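Local coordinates for protein CHAD domain (Ricinus communis, PDB 6QV5) that probably binds inorganic polyphosphate as an all-helical module built on four-helix bundles, and carries a zinc ion in the crystal, at residues D102-S107 / R252-L257; N126-K131 / P262-A267; I206-G211 / A236-L241; Y213-F218 / R228-A233. One frame throughout, in Å; residues are numbered along the deposited sequence.

Followed from the N terminus, the chain meets contact 1 first: helix 82-108 is joined at 102-107 to 252-257 of helix 224-260, closing a largely helical loop of 144 residues. Contact 2 starts inside that loop at 126-131 and ends beyond it at 262-267, so the two cross, and they touch in space through L257 and L128 and through L104 and V129. Contacts 3 and 4 nest within both loops, contact 4 inside contact 3. Both pair helix 198-217 with the early part of helix 224-260, their centres about 11 Å apart. The long helix 224-260 thus runs from this hairpin to contact 1, whose centre lies about 30 Å from that of contact 4.

Contact 1: D102-S107 / R252-L257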
loop_
_atom_site.group_PDB
_atom_site.type_symbol
_atom_site.label_atom_id
_atom_site.label_comp_id
_atom_site.label_asym_id
_atom_site.label_seq_id
_atom_site.Cartn_x
_atom_site.Cartn_y
_atom_site.Cartn_z
ATOM N N ASP A 102 9.599 -2.304 -10.467
ATOM C CA ASP A 102 10.580 -1.335 -9.972
ATOM C C ASP A 102 11.235 -1.819 -8.672
ATOM O O ASP A 102 12.422 -1.564 -8.466
ATOM C CB ASP A 102 9.940 0.051 -9.780
ATOM C CG ASP A 102 10.536 1.166 -10.630
ATOM O OD1 ASP A 102 11.533 0.906 -11.348
ATOM O OD2 ASP A 102 10.010 2.297 -10.576
ATOM N N VAL A 103 10.461 -2.515 -7.804
ATOM C CA VAL A 103 10.928 -3.090 -6.532
ATOM C C VAL A 103 11.914 -4.226 -6.843
ATOM O O VAL A 103 12.985 -4.284 -6.241
ATOM C CB VAL A 103 9.752 -3.546 -5.611
ATOM C CG1 VAL A 103 10.246 -4.348 -4.406
ATOM C CG2 VAL A 103 8.918 -2.356 -5.146
ATOM N N LEU A 104 11.555 -5.097 -7.811
ATOM C CA LEU A 104 12.367 -6.223 -8.276
ATOM C C LEU A 104 13.735 -5.750 -8.788
ATOM O O LEU A 104 14.747 -6.355 -8.448
ATOM C CB LEU A 104 11.599 -7.020 -9.362
ATOM C CG LEU A 104 12.353 -8.106 -10.161
ATOM C CD1 LEU A 104 12.783 -9.270 -9.278
ATOM C CD2 LEU A 104 11.506 -8.623 -11.302
ATOM N N LEU A 105 13.758 -4.653 -9.564
ATOM C CA LEU A 105 14.966 -4.077 -10.150
ATOM C C LEU A 105 15.893 -3.372 -9.142
ATOM O O LEU A 105 17.105 -3.592 -9.184
ATOM C CB LEU A 105 14.578 -3.122 -11.300
ATOM C CG LEU A 105 15.710 -2.468 -12.104
ATOM C CD1 LEU A 105 16.338 -3.449 -13.085
ATOM C CD2 LEU A 105 15.208 -1.246 -12.837
ATOM N N ALA A 106 15.333 -2.518 -8.267
ATOM C CA ALA A 106 16.099 -1.711 -7.313
ATOM C C ALA A 106 16.360 -2.347 -5.939
ATOM O O ALA A 106 17.347 -1.980 -5.296
ATOM C CB ALA A 106 15.426 -0.359 -7.129
ATOM N N SER A 107 15.486 -3.263 -5.476
ATOM C CA SER A 107 15.623 -3.857 -4.145
ATOM C C SER A 107 15.834 -5.378 -4.113
ATOM O O SER A 107 16.696 -5.841 -3.366
ATOM C CB SER A 107 14.423 -3.476 -3.279
ATOM O OG SER A 107 14.484 -4.039 -1.979
ATOM N N ARG A 252 7.273 -14.928 -8.686
ATOM C CA ARG A 252 6.075 -14.932 -9.527
ATOM C C ARG A 252 6.331 -14.130 -10.815
ATOM O O ARG A 252 5.991 -14.607 -11.899
ATOM C CB ARG A 252 4.875 -14.364 -8.739
ATOM C CG ARG A 252 3.553 -14.334 -9.512
ATOM C CD ARG A 252 2.448 -13.589 -8.774
ATOM N NE ARG A 252 2.772 -12.180 -8.524
ATOM C CZ ARG A 252 2.537 -11.183 -9.373
ATOM N NH1 ARG A 252 1.979 -11.423 -10.554
ATOM N NH2 ARG A 252 2.865 -9.939 -9.051
ATOM N N LEU A 253 6.939 -12.926 -10.691
ATOM C CA LEU A 253 7.260 -12.041 -11.818
ATOM C C LEU A 253 8.290 -12.645 -12.768
ATOM O O LEU A 253 8.135 -12.517 -13.984
ATOM C CB LEU A 253 7.737 -10.654 -11.342
ATOM C CG LEU A 253 6.718 -9.725 -10.666
ATOM C CD1 LEU A 253 7.401 -8.483 -10.137
ATOM C CD2 LEU A 253 5.597 -9.320 -11.617
ATOM N N LEU A 254 9.338 -13.297 -12.222
ATOM C CA LEU A 254 10.391 -13.925 -13.023
ATOM C C LEU A 254 9.900 -15.169 -13.762
ATOM O O LEU A 254 10.259 -15.347 -14.925
ATOM C CB LEU A 254 11.651 -14.221 -12.193
ATOM C CG LEU A 254 12.493 -13.011 -11.762
ATOM C CD1 LEU A 254 13.399 -13.367 -10.604
ATOM C CD2 LEU A 254 13.306 -12.440 -12.921
ATOM N N GLN A 255 9.047 -15.998 -13.114
ATOM C CA GLN A 255 8.449 -17.198 -13.720
ATOM C C GLN A 255 7.567 -16.805 -14.924
ATOM O O GLN A 255 7.575 -17.508 -15.939
ATOM C CB GLN A 255 7.671 -18.023 -12.669
ATOM C CG GLN A 255 6.982 -19.301 -13.180
ATOM C CD GLN A 255 7.914 -20.287 -13.848
ATOM O OE1 GLN A 255 8.715 -20.968 -13.199
ATOM N NE2 GLN A 255 7.817 -20.390 -15.166
ATOM N N GLU A 256 6.856 -15.659 -14.819
ATOM C CA GLU A 256 6.023 -15.091 -15.885
ATOM C C GLU A 256 6.919 -14.591 -17.025
ATOM O O GLU A 256 6.568 -14.753 -18.196
ATOM C CB GLU A 256 5.165 -13.935 -15.348
ATOM C CG GLU A 256 3.918 -14.380 -14.601
ATOM C CD GLU A 256 3.157 -13.284 -13.877
ATOM O OE1 GLU A 256 2.982 -12.186 -14.456
ATOM O OE2 GLU A 256 2.718 -13.532 -12.731
ATOM N N LEU A 257 8.083 -13.998 -16.671
ATOM C CA LEU A 257 9.088 -13.488 -17.607
ATOM C C LEU A 257 9.772 -14.646 -18.352
ATOM O O LEU A 257 10.125 -14.485 -19.519
ATOM C CB LEU A 257 10.122 -12.614 -16.859
ATOM C CG LEU A 257 11.234 -11.934 -17.676
ATOM C CD1 LEU A 257 10.698 -10.770 -18.495
ATOM C CD2 LEU A 257 12.346 -11.448 -16.774
#
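Just before L104, whose side chain reaches L253 and L254, the carbonyl oxygen V103 O is gripped twice: S107 N donates to it at 2.8 Å, and the hydroxyl of T108 also hydrogen-bonds to it. The threonine hydroxyl thus turns back onto a carbonyl of its own helix and shares it with a backbone amide. A wider pi-type turn runs through 104-107 at this point.

The meeting of the two helices is wholly aliphatic. L104 CG stands anti to its own amide nitrogen (chi1 170°), which carries the forked end of the side chain across to the other helix, where its two methyls go to different partners. L104 CD2 comes within 4.3 Å of L253 CD1, while L104 CD1 lies 4.4 Å from L254 CD1. One leucine therefore serves two consecutive residues, and these receive it differently: the CB of L253 already points at 102-107, whereas L254 starts off to one side and brings only its end nearer. Leucine suits all three places, since the branch at CG holds two methyls away from the backbone, and leucines from both helices together fill the 8.5 Å between the CA atoms of L104 and L253. These are van der Waals distances on the generous side, so the contact is light and shared with its surroundings.

On the exposed flank, R252 NH1 meets E256 OE2 at 3.1 Å in a salt bridge one turn long, poorly aligned as a hydrogen bond. L104 also rests on V129 of helix 122-145, L253 on W101 of helix 82-108, and L254 on V268 and A271 of helix 265-281.

Contact 2: N126-K131 / P262-A267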
loop_
_atom_site.group_PDB
_atom_site.type_symbol
_atom_site.label_atom_id
_atom_site.label_comp_id
_atom_site.label_asym_id
_atom_site.label_seq_id
_atom_site.Cartn_x
_atom_site.Cartn_y
_atom_site.Cartn_z
ATOM N N ASN A 126 19.284 -8.155 -15.634
ATOM C CA ASN A 126 19.083 -6.827 -15.049
ATOM C C ASN A 126 18.655 -5.827 -16.129
ATOM O O ASN A 126 17.821 -4.964 -15.861
ATOM C CB ASN A 126 20.357 -6.352 -14.351
ATOM C CG ASN A 126 20.155 -5.127 -13.498
ATOM O OD1 ASN A 126 19.706 -5.207 -12.349
ATOM N ND2 ASN A 126 20.481 -3.965 -14.043
ATOM N N ALA A 127 19.213 -5.969 -17.351
ATOM C CA ALA A 127 18.893 -5.142 -18.515
ATOM C C ALA A 127 17.486 -5.464 -19.031
ATOM O O ALA A 127 16.775 -4.552 -19.460
ATOM C CB ALA A 127 19.920 -5.367 -19.613
ATOM N N LEU A 128 17.086 -6.756 -18.973
ATOM C CA LEU A 128 15.763 -7.226 -19.394
ATOM C C LEU A 128 14.685 -6.764 -18.408
ATOM O O LEU A 128 13.633 -6.301 -18.844
ATOM C CB LEU A 128 15.747 -8.761 -19.568
ATOM C CG LEU A 128 14.438 -9.414 -20.062
ATOM C CD1 LEU A 128 14.130 -9.048 -21.512
ATOM C CD2 LEU A 128 14.506 -10.921 -19.930
ATOM N N VAL A 129 14.956 -6.873 -17.089
ATOM C CA VAL A 129 14.043 -6.445 -16.023
ATOM C C VAL A 129 13.831 -4.918 -16.094
ATOM O O VAL A 129 12.693 -4.461 -15.971
ATOM C CB VAL A 129 14.482 -6.971 -14.624
ATOM C CG1 VAL A 129 13.708 -6.304 -13.486
ATOM C CG2 VAL A 129 14.332 -8.488 -14.545
ATOM N N GLN A 130 14.914 -4.153 -16.374
ATOM C CA GLN A 130 14.888 -2.694 -16.536
ATOM C C GLN A 130 14.030 -2.304 -17.743
ATOM O O GLN A 130 13.313 -1.307 -17.678
ATOM C CB GLN A 130 16.311 -2.130 -16.681
ATOM C CG GLN A 130 16.416 -0.631 -16.392
ATOM C CD GLN A 130 17.819 -0.072 -16.487
ATOM O OE1 GLN A 130 18.824 -0.794 -16.516
ATOM N NE2 GLN A 130 17.917 1.249 -16.525
ATOM N N LYS A 131 14.092 -3.105 -18.827
ATOM C CA LYS A 131 13.316 -2.917 -20.055
ATOM C C LYS A 131 11.823 -3.114 -19.760
ATOM O O LYS A 131 11.009 -2.323 -20.235
ATOM C CB LYS A 131 13.801 -3.886 -21.151
ATOM C CG LYS A 131 13.211 -3.640 -22.536
ATOM C CD LYS A 131 13.621 -4.733 -23.516
ATOM C CE LYS A 131 12.956 -4.570 -24.861
ATOM N NZ LYS A 131 13.365 -5.638 -25.814
ATOM N N PRO A 262 11.746 -16.901 -23.431
ATOM C CA PRO A 262 12.451 -18.174 -23.186
ATOM C C PRO A 262 13.969 -18.112 -23.386
ATOM O O PRO A 262 14.672 -19.054 -23.012
ATOM C CB PRO A 262 11.784 -19.153 -24.169
ATOM C CG PRO A 262 10.635 -18.397 -24.796
ATOM C CD PRO A 262 10.989 -16.955 -24.695
ATOM N N GLN A 263 14.468 -17.005 -23.968
ATOM C CA GLN A 263 15.887 -16.753 -24.246
ATOM C C GLN A 263 16.736 -16.552 -22.983
ATOM O O GLN A 263 17.874 -17.024 -22.939
ATOM C CB GLN A 263 16.076 -15.577 -25.234
ATOM C CG GLN A 263 14.919 -14.568 -25.295
ATOM C CD GLN A 263 15.228 -13.260 -24.611
ATOM O OE1 GLN A 263 15.585 -12.266 -25.250
ATOM N NE2 GLN A 263 15.082 -13.223 -23.297
ATOM N N ALA A 264 16.189 -15.859 -21.964
ATOM C CA ALA A 264 16.880 -15.572 -20.703
ATOM C C ALA A 264 16.488 -16.517 -19.547
ATOM O O ALA A 264 16.879 -16.270 -18.402
ATOM C CB ALA A 264 16.650 -14.118 -20.306
ATOM N N ALA A 265 15.758 -17.614 -19.858
ATOM C CA ALA A 265 15.275 -18.629 -18.910
ATOM C C ALA A 265 16.335 -19.173 -17.946
ATOM O O ALA A 265 16.015 -19.416 -16.782
ATOM C CB ALA A 265 14.606 -19.771 -19.656
ATOM N N GLU A 266 17.588 -19.355 -18.422
ATOM C CA GLU A 266 18.716 -19.842 -17.619
ATOM C C GLU A 266 19.069 -18.847 -16.509
ATOM O O GLU A 266 19.273 -19.257 -15.365
ATOM C CB GLU A 266 19.942 -20.125 -18.501
ATOM C CG GLU A 266 19.863 -21.442 -19.253
ATOM C CD GLU A 266 21.072 -21.745 -20.115
ATOM O OE1 GLU A 266 20.941 -21.693 -21.359
ATOM O OE2 GLU A 266 22.151 -22.035 -19.549
ATOM N N ALA A 267 19.116 -17.542 -16.849
ATOM C CA ALA A 267 19.396 -16.448 -15.918
ATOM C C ALA A 267 18.230 -16.265 -14.941
ATOM O O ALA A 267 18.464 -15.955 -13.772
ATOM C CB ALA A 267 19.640 -15.160 -16.686
#
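Between 126-131 and 262-267, L128 CD2 makes the closest contacts. It lies 3.9 Å from A264 CB, a methyl-to-methyl contact, and 4.1 Å from Q263 NE2, where the amide end of the glutamine crosses the leucine at a slant. The latter is van der Waals contact only, for a leucine methyl offers the amide nothing to bond.

Torsions place L128 and Q263. With L128 CG anti to the backbone nitrogen (chi1 -178°), the leucine's end is carried across to the opposite segment. Q263 begins off to the side and returns: its chain bends at chi2 (106°), bringing the amide back toward L128 while the residue itself stays exposed, a place where a flexible polar chain is at home. A264 needs no such detour, because its CB points at the helix directly. It holds the N-cap position of helix 265-281, yet an alanine brings no side-chain oxygen to cap the first turn; its methyl is what the leucine meets, across CA atoms of L128 and A264 that are 8.5 Å apart.

Further out, Q261 of the linker also touches L128, and L257 CD2, near the end of helix 224-260, lies 3.9 Å from L128 CD2. On another side of helix 122-145, V129 is buried against W101 and L105 of helix 82-108, so the helix packs inward there while L128 faces the corner between helices 224-260 and 265-281.

Contact 3: I206-G211 / A236-L241; sequences IATKRG and ATQEEL
T208 and Q238 mark the close point of segments 206-211 of helix 198-217 and 236-241 of helix 224-260, the arms of a roughly antiparallel helical hairpin, whose segment axes come within 9.2 Å at 144°. Their CA atoms are only 6.2 Å apart, near enough for a threonine methyl to touch backbone: T208 CG2 lies 3.8 Å from both Q238 CB and Q238 N. Its chi1 of -60° sends that methyl across the gap and leaves OG1 beside its own helix, where it bonds to T204 O.

T237 is built alike, its hydroxyl bonded to A233 O and its CG2 3.9 Å from T208 OG1. Short, beta-branched threonines thus hide their polar groups in their own helices and offer methyls to a narrow interface. Beside them, Q238 and K209 cross at about a right angle, both extended beyond CG. K209 CG is 3.7 Å from Q238 CD, and K209 CE 3.5 Å from Q238 NE2.

The lysine's methylenes thus pack on the amide while its ammonium group continues past, toward R65 of helix 54-73. Bringing these two cations together is consistent with a surface suited to an anion such as polyphosphate.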
loop_
_atom_site.group_PDB
_atom_site.type_symbol
_atom_site.label_atom_id
_atom_site.label_comp_id
_atom_site.label_asym_id
_atom_site.label_seq_id
_atom_site.Cartn_x
_atom_site.Cartn_y
_atom_site.Cartn_z
ATOM N N ILE A 206 -1.670 -6.739 5.939
ATOM C CA ILE A 206 -2.706 -5.790 5.507
ATOM C C ILE A 206 -3.399 -5.148 6.723
ATOM O O ILE A 206 -3.754 -3.971 6.656
ATOM C CB ILE A 206 -3.707 -6.340 4.448
ATOM C CG1 ILE A 206 -4.559 -7.517 4.979
ATOM C CG2 ILE A 206 -2.985 -6.704 3.141
ATOM C CD1 ILE A 206 -5.998 -7.549 4.445
ATOM N N ALA A 207 -3.535 -5.899 7.845
ATOM C CA ALA A 207 -4.112 -5.399 9.103
ATOM C C ALA A 207 -3.188 -4.332 9.699
ATOM O O ALA A 207 -3.662 -3.376 10.315
ATOM C CB ALA A 207 -4.301 -6.540 10.090
ATOM N N THR A 208 -1.869 -4.493 9.476
ATOM C CA THR A 208 -0.805 -3.583 9.889
ATOM C C THR A 208 -0.884 -2.288 9.059
ATOM O O THR A 208 -0.719 -1.201 9.614
ATOM C CB THR A 208 0.551 -4.296 9.754
ATOM O OG1 THR A 208 0.559 -5.454 10.591
ATOM C CG2 THR A 208 1.715 -3.417 10.124
ATOM N N LYS A 209 -1.137 -2.414 7.735
ATOM C CA LYS A 209 -1.269 -1.288 6.806
ATOM C C LYS A 209 -2.544 -0.492 7.089
ATOM O O LYS A 209 -2.480 0.737 7.173
ATOM C CB LYS A 209 -1.245 -1.769 5.344
ATOM C CG LYS A 209 0.140 -1.764 4.712
ATOM C CD LYS A 209 0.065 -2.085 3.224
ATOM C CE LYS A 209 1.407 -1.979 2.544
ATOM N NZ LYS A 209 1.321 -2.321 1.100
ATOM N N ARG A 210 -3.691 -1.195 7.260
ATOM C CA ARG A 210 -5.001 -0.605 7.565
ATOM C C ARG A 210 -4.957 0.194 8.869
ATOM O O ARG A 210 -5.493 1.301 8.921
ATOM C CB ARG A 210 -6.091 -1.689 7.650
ATOM C CG ARG A 210 -6.576 -2.211 6.306
ATOM C CD ARG A 210 -7.556 -3.351 6.497
ATOM N NE ARG A 210 -7.909 -3.993 5.230
ATOM C CZ ARG A 210 -8.692 -5.062 5.121
ATOM N NH1 ARG A 210 -9.213 -5.626 6.204
ATOM N NH2 ARG A 210 -8.957 -5.579 3.929
ATOM N N GLY A 211 -4.300 -0.370 9.888
ATOM C CA GLY A 211 -4.131 0.243 11.202
ATOM C C GLY A 211 -3.244 1.471 11.183
ATOM O O GLY A 211 -3.511 2.434 11.907
ATOM N N ALA A 236 7.443 -1.546 11.794
ATOM C CA ALA A 236 8.462 -2.592 11.934
ATOM C C ALA A 236 7.924 -3.956 11.482
ATOM O O ALA A 236 8.658 -4.723 10.855
ATOM C CB ALA A 236 8.942 -2.666 13.376
ATOM N N THR A 237 6.639 -4.245 11.789
ATOM C CA THR A 237 5.941 -5.480 11.413
ATOM C C THR A 237 5.713 -5.506 9.891
ATOM O O THR A 237 5.909 -6.551 9.264
ATOM C CB THR A 237 4.636 -5.616 12.224
ATOM O OG1 THR A 237 4.934 -5.513 13.618
ATOM C CG2 THR A 237 3.902 -6.925 11.957
ATOM N N GLN A 238 5.313 -4.351 9.310
ATOM C CA GLN A 238 5.067 -4.163 7.877
ATOM C C GLN A 238 6.361 -4.366 7.077
ATOM O O GLN A 238 6.329 -4.991 6.016
ATOM C CB GLN A 238 4.493 -2.759 7.617
ATOM C CG GLN A 238 3.824 -2.588 6.253
ATOM C CD GLN A 238 3.537 -1.140 5.920
ATOM O OE1 GLN A 238 2.995 -0.374 6.729
ATOM N NE2 GLN A 238 3.881 -0.736 4.706
ATOM N N GLU A 239 7.489 -3.840 7.598
ATOM C CA GLU A 239 8.827 -3.934 7.011
ATOM C C GLU A 239 9.298 -5.398 6.947
ATOM O O GLU A 239 9.891 -5.801 5.945
ATOM C CB GLU A 239 9.813 -3.083 7.835
ATOM C CG GLU A 239 11.177 -2.875 7.197
ATOM C CD GLU A 239 12.226 -2.351 8.158
ATOM O OE1 GLU A 239 12.154 -1.155 8.524
ATOM O OE2 GLU A 239 13.121 -3.136 8.545
ATOM N N GLU A 240 9.020 -6.182 8.010
ATOM C CA GLU A 240 9.401 -7.591 8.115
ATOM C C GLU A 240 8.587 -8.492 7.184
ATOM O O GLU A 240 9.181 -9.257 6.420
ATOM C CB GLU A 240 9.353 -8.072 9.581
ATOM C CG GLU A 240 9.763 -9.524 9.812
ATOM C CD GLU A 240 11.132 -9.979 9.336
ATOM O OE1 GLU A 240 12.083 -9.162 9.347
ATOM O OE2 GLU A 240 11.255 -11.167 8.962
ATOM N N LEU A 241 7.243 -8.406 7.243
ATOM C CA LEU A 241 6.351 -9.205 6.396
ATOM C C LEU A 241 6.437 -8.798 4.918
ATOM O O LEU A 241 6.246 -9.644 4.043
ATOM C CB LEU A 241 4.897 -9.150 6.893
ATOM C CG LEU A 241 4.588 -9.840 8.226
ATOM C CD1 LEU A 241 3.361 -9.240 8.876
ATOM C CD2 LEU A 241 4.416 -11.347 8.054
#

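Contact 4: Y213-F218 / R228-A233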
loop_
_atom_site.group_PDB
_atom_site.type_symbol
_atom_site.label_atom_id
_atom_site.label_comp_id
_atom_site.label_asym_id
_atom_site.label_seq_id
_atom_site.Cartn_x
_atom_site.Cartn_y
_atom_site.Cartn_z
ATOM N N TYR A 213 -2.683 3.457 8.391
ATOM C CA TYR A 213 -3.394 4.477 7.616
ATOM C C TYR A 213 -4.505 5.160 8.415
ATOM O O TYR A 213 -4.558 6.392 8.430
ATOM C CB TYR A 213 -3.930 3.910 6.284
ATOM C CG TYR A 213 -2.876 3.406 5.316
ATOM C CD1 TYR A 213 -1.617 4.001 5.250
ATOM C CD2 TYR A 213 -3.165 2.393 4.408
ATOM C CE1 TYR A 213 -0.651 3.552 4.350
ATOM C CE2 TYR A 213 -2.212 1.946 3.494
ATOM C CZ TYR A 213 -0.956 2.529 3.467
ATOM O OH TYR A 213 -0.015 2.088 2.568
ATOM N N ALA A 214 -5.361 4.369 9.103
ATOM C CA ALA A 214 -6.471 4.867 9.926
ATOM C C ALA A 214 -5.994 5.783 11.053
ATOM O O ALA A 214 -6.638 6.795 11.325
ATOM C CB ALA A 214 -7.270 3.709 10.496
ATOM N N LEU A 215 -4.852 5.448 11.679
ATOM C CA LEU A 215 -4.265 6.251 12.749
ATOM C C LEU A 215 -3.649 7.546 12.206
ATOM O O LEU A 215 -3.611 8.546 12.923
ATOM C CB LEU A 215 -3.244 5.424 13.545
ATOM C CG LEU A 215 -2.978 5.847 14.993
ATOM C CD1 LEU A 215 -4.241 5.752 15.860
ATOM C CD2 LEU A 215 -1.891 4.995 15.598
ATOM N N GLU A 216 -3.193 7.534 10.938
ATOM C CA GLU A 216 -2.638 8.710 10.264
ATOM C C GLU A 216 -3.769 9.647 9.832
ATOM O O GLU A 216 -3.578 10.864 9.818
ATOM C CB GLU A 216 -1.794 8.303 9.050
ATOM C CG GLU A 216 -0.399 7.808 9.397
ATOM C CD GLU A 216 0.412 7.238 8.245
ATOM O OE1 GLU A 216 -0.189 6.767 7.251
ATOM O OE2 GLU A 216 1.659 7.253 8.347
ATOM N N PHE A 217 -4.947 9.074 9.481
ATOM C CA PHE A 217 -6.143 9.817 9.071
ATOM C C PHE A 217 -6.730 10.597 10.246
ATOM O O PHE A 217 -7.036 11.781 10.098
ATOM C CB PHE A 217 -7.214 8.875 8.479
ATOM C CG PHE A 217 -6.878 8.153 7.193
ATOM C CD1 PHE A 217 -6.106 8.767 6.210
ATOM C CD2 PHE A 217 -7.396 6.891 6.930
ATOM C CE1 PHE A 217 -5.816 8.107 5.014
ATOM C CE2 PHE A 217 -7.102 6.231 5.734
ATOM C CZ PHE A 217 -6.316 6.845 4.783
ATOM N N PHE A 218 -6.880 9.932 11.408
ATOM C CA PHE A 218 -7.417 10.515 12.639
ATOM C C PHE A 218 -6.270 10.851 13.613
ATOM O O PHE A 218 -6.373 10.589 14.812
ATOM C CB PHE A 218 -8.442 9.553 13.280
ATOM C CG PHE A 218 -9.616 9.168 12.407
ATOM C CD1 PHE A 218 -10.735 9.989 12.316
ATOM C CD2 PHE A 218 -9.620 7.966 11.709
ATOM C CE1 PHE A 218 -11.830 9.621 11.528
ATOM C CE2 PHE A 218 -10.710 7.603 10.914
ATOM C CZ PHE A 218 -11.809 8.432 10.829
ATOM N N ARG A 228 2.692 7.326 18.449
ATOM C CA ARG A 228 4.061 7.287 17.924
ATOM C C ARG A 228 4.721 5.923 18.176
ATOM O O ARG A 228 5.401 5.407 17.290
ATOM C CB ARG A 228 4.896 8.427 18.528
ATOM C CG ARG A 228 6.150 8.765 17.738
ATOM C CD ARG A 228 6.784 10.043 18.243
ATOM N NE ARG A 228 8.172 10.172 17.797
ATOM C CZ ARG A 228 9.228 9.809 18.518
ATOM N NH1 ARG A 228 9.070 9.294 19.731
ATOM N NH2 ARG A 228 10.453 9.962 18.033
ATOM N N ALA A 229 4.489 5.338 19.368
ATOM C CA ALA A 229 5.003 4.021 19.750
ATOM C C ALA A 229 4.214 2.908 19.048
ATOM O O ALA A 229 4.800 1.889 18.678
ATOM C CB ALA A 229 4.928 3.848 21.259
ATOM N N TYR A 230 2.891 3.113 18.862
ATOM C CA TYR A 230 1.976 2.179 18.197
ATOM C C TYR A 230 2.309 2.070 16.702
ATOM O O TYR A 230 2.340 0.960 16.170
ATOM C CB TYR A 230 0.513 2.618 18.415
ATOM C CG TYR A 230 -0.527 1.605 17.982
ATOM C CD1 TYR A 230 -1.024 0.660 18.877
ATOM C CD2 TYR A 230 -1.057 1.626 16.695
ATOM C CE1 TYR A 230 -1.995 -0.263 18.488
ATOM C CE2 TYR A 230 -2.028 0.711 16.296
ATOM C CZ TYR A 230 -2.494 -0.233 17.195
ATOM O OH TYR A 230 -3.451 -1.133 16.796
ATOM N N LEU A 231 2.572 3.218 16.040
ATOM C CA LEU A 231 2.932 3.307 14.620
ATOM C C LEU A 231 4.312 2.705 14.358
ATOM O O LEU A 231 4.510 2.093 13.310
ATOM C CB LEU A 231 2.890 4.766 14.125
ATOM C CG LEU A 231 1.507 5.403 13.939
ATOM C CD1 LEU A 231 1.578 6.906 14.099
ATOM C CD2 LEU A 231 0.899 5.050 12.595
ATOM N N LYS A 232 5.256 2.880 15.309
ATOM C CA LYS A 232 6.625 2.359 15.244
ATOM C C LYS A 232 6.617 0.825 15.223
ATOM O O LYS A 232 7.319 0.227 14.405
ATOM C CB LYS A 232 7.456 2.886 16.430
ATOM C CG LYS A 232 8.955 2.625 16.317
ATOM C CD LYS A 232 9.670 2.934 17.621
ATOM C CE LYS A 232 11.135 2.579 17.564
ATOM N NZ LYS A 232 11.818 2.859 18.854
ATOM N N ALA A 233 5.808 0.200 16.107
ATOM C CA ALA A 233 5.655 -1.253 16.206
ATOM C C ALA A 233 4.936 -1.818 14.977
ATOM O O ALA A 233 5.214 -2.949 14.573
ATOM C CB ALA A 233 4.895 -1.612 17.471
#
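The phenol ring of Y230 receives L215 CD2 obliquely, 3.6 Å from Y230 CD2, and meets the imidazole of H183 with the planes at about 45°. Two more rings sit on the 213-218 side. Y213 has E216 OE1 at its edge, in the ring plane, where aromatic hydrogens give a carboxylate a mildly favourable reception; one face of F217 lies against the carbonyl oxygen Y213 O, which stands 3.1 Å above the plane toward the rim.

Across the gap L215 does most of the work. Its CG is anti to the backbone nitrogen (chi1 -155°), and this directs CD2 into the angle between two successive residues of the other helix, where L215 CD2 also lies 3.8 Å from L231 CG. L231 in turn sends CD2 to within 4.4 Å of E216 CG, so the glutamate adds its aliphatic stem to the apolar seam while its OE2 is held in a salt bridge with R212.

These are the two arms of a helical hairpin within the all-helical CHAD fold: helix 198-217 ends here, a short connection follows, and helix 224-260 returns; the axes of 213-217 and 228-233 lie at 153° and approach to 11.0 Å. That spacing calls for large side chains, which L215, L231 and Y230 supply.

Tyrosine also solves a problem of burial, as Y230 OH hydrogen-bonds to H183 ND1 of helix 171-192, and its side chain also touches L186, on the same helix as H183. P299, near the C terminus, packs on both L215 and Y230.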